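Local coordinates for protein putative sulfurtransferase DsrE (Allochromatium vinosum, PDB 2HY5) that is a putative sulfurtransferase that could be involved in the oxidation of intracellular sulfur, probably through a cysteine persulfide intermediate, at residues 2-6 against 23-27. Numbering follows the deposited sequence.
Sequences KFALQ and FAKAA
The ring of F23 turns its edge to one face of the F3 ring, a T-shaped stack with the planes at 87° and the centroids 5.5 Å apart. The touch is off-centre: F23 CE2 sits over the CD1–CE1 bond of F3, and CZ projects past that rim, F23 CZ 3.9 Å from F3 CE1. With CG anti to the backbone N (chi1 -178°), the F23 ring leans forward along the helix as well as toward the strand, and so reaches F3. Beside the stack, the two methyls of L5 divide the work. L5 CD2 lies against the CD2–CE2 bond of F23, 4.0 Å from F23 CE2, while L5 CD1 runs past to meet A24 CB at 3.7 Å. The F23 rim is thus wedged between the face of F3 and a branch of L5, and the short side chain of A24 lets the other branch come in close to the helix. This is the first half of a beta-alpha-beta crossover: strand 2-7, in the parallel sheet, is followed by helix 16-29, which packs antiparallel to it (170°, axes 10.9 Å apart here) before the chain returns in strand 33-39. F3 and L5, alternate residues of the strand, both face the helix. Cutting L5 back to an alanine would probably open a gap beside F23 and A24 and leave the F23 ring freer to shift. One turn on from F23, A27 adds its methyl near the F3 ring, A27 CB 4.3 Å from F3 CE2. No hydrogen bond joins the two segments, and all five touching residues are buried. I34 of the next strand touches L5 and A24; from the DsrH chain, F88 adds a second edge-to-face partner for F23 and V89 packs on A27.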
loop_
_atom_site.group_PDB
_atom_site.type_symbol
_atom_site.label_atom_id
_atom_site.label_comp_id
_atom_site.label_asym_id
_atom_site.label_seq_id
_atom_site.Cartn_x
_atom_site.Cartn_y
_atom_site.Cartn_z
ATOM N N LYS A 2 -16.396 -13.986 20.747
ATOM C CA LYS A 2 -14.963 -14.224 20.597
ATOM C C LYS A 2 -14.494 -13.688 19.243
ATOM O O LYS A 2 -15.109 -13.961 18.214
ATOM C CB LYS A 2 -14.661 -15.723 20.670
ATOM C CG LYS A 2 -15.158 -16.415 21.926
ATOM C CD LYS A 2 -14.818 -17.898 21.881
ATOM C CE LYS A 2 -15.298 -18.631 23.121
ATOM N NZ LYS A 2 -14.981 -20.085 23.055
ATOM N N PHE A 3 -13.397 -12.937 19.259
ATOM C CA PHE A 3 -12.830 -12.341 18.049
ATOM C C PHE A 3 -11.477 -12.900 17.652
ATOM O O PHE A 3 -10.668 -13.271 18.498
ATOM C CB PHE A 3 -12.623 -10.837 18.238
ATOM C CG PHE A 3 -13.881 -10.034 18.213
ATOM C CD1 PHE A 3 -14.467 -9.678 17.002
ATOM C CD2 PHE A 3 -14.479 -9.623 19.399
ATOM C CE1 PHE A 3 -15.640 -8.921 16.973
ATOM C CE2 PHE A 3 -15.647 -8.866 19.381
ATOM C CZ PHE A 3 -16.228 -8.516 18.169
ATOM N N ALA A 4 -11.245 -12.935 16.345
ATOM C CA ALA A 4 -9.967 -13.346 15.789
ATOM C C ALA A 4 -9.585 -12.094 15.006
ATOM O O ALA A 4 -10.335 -11.663 14.132
ATOM C CB ALA A 4 -10.137 -14.531 14.848
ATOM N N LEU A 5 -8.451 -11.483 15.339
ATOM C CA LEU A 5 -8.024 -10.276 14.633
ATOM C C LEU A 5 -6.798 -10.560 13.780
ATOM O O LEU A 5 -5.852 -11.194 14.235
ATOM C CB LEU A 5 -7.699 -9.154 15.623
ATOM C CG LEU A 5 -8.797 -8.751 16.610
ATOM C CD1 LEU A 5 -8.325 -7.552 17.418
ATOM C CD2 LEU A 5 -10.084 -8.417 15.871
ATOM N N GLN A 6 -6.824 -10.082 12.542
ATOM C CA GLN A 6 -5.724 -10.276 11.610
ATOM C C GLN A 6 -5.209 -8.897 11.206
ATOM O O GLN A 6 -5.999 -8.027 10.839
ATOM C CB GLN A 6 -6.221 -11.035 10.374
ATOM C CG GLN A 6 -5.117 -11.488 9.421
ATOM C CD GLN A 6 -5.678 -12.078 8.135
ATOM O OE1 GLN A 6 -6.661 -12.822 8.155
ATOM N NE2 GLN A 6 -5.026 -11.782 7.013
ATOM N N PHE A 23 -9.593 -1.079 18.043
ATOM C CA PHE A 23 -10.735 -1.995 17.976
ATOM C C PHE A 23 -10.616 -3.027 19.097
ATOM O O PHE A 23 -11.577 -3.295 19.817
ATOM C CB PHE A 23 -10.770 -2.732 16.637
ATOM C CG PHE A 23 -11.944 -3.659 16.491
ATOM C CD1 PHE A 23 -13.141 -3.204 15.947
ATOM C CD2 PHE A 23 -11.865 -4.978 16.925
ATOM C CE1 PHE A 23 -14.244 -4.049 15.837
ATOM C CE2 PHE A 23 -12.961 -5.836 16.822
ATOM C CZ PHE A 23 -14.154 -5.371 16.277
ATOM N N ALA A 24 -9.428 -3.608 19.230
ATOM C CA ALA A 24 -9.178 -4.614 20.255
ATOM C C ALA A 24 -9.439 -4.061 21.642
ATOM O O ALA A 24 -10.111 -4.699 22.457
ATOM C CB ALA A 24 -7.743 -5.112 20.167
ATOM N N LYS A 25 -8.894 -2.883 21.917
ATOM C CA LYS A 25 -9.069 -2.269 23.224
ATOM C C LYS A 25 -10.543 -2.043 23.517
ATOM O O LYS A 25 -11.021 -2.332 24.613
ATOM C CB LYS A 25 -8.309 -0.944 23.295
ATOM C CG LYS A 25 -8.138 -0.420 24.715
ATOM C CD LYS A 25 -7.067 0.657 24.786
ATOM C CE LYS A 25 -7.598 2.006 24.352
ATOM N NZ LYS A 25 -8.528 2.567 25.373
ATOM N N ALA A 26 -11.272 -1.538 22.529
ATOM C CA ALA A 26 -12.692 -1.275 22.721
ATOM C C ALA A 26 -13.481 -2.562 22.942
ATOM O O ALA A 26 -14.407 -2.601 23.756
ATOM C CB ALA A 26 -13.250 -0.515 21.518
ATOM N N ALA A 27 -13.111 -3.613 22.218
ATOM C CA ALA A 27 -13.788 -4.896 22.333
ATOM C C ALA A 27 -13.504 -5.512 23.698
ATOM O O ALA A 27 -14.400 -6.055 24.340
ATOM C CB ALA A 27 -13.314 -5.826 21.234
#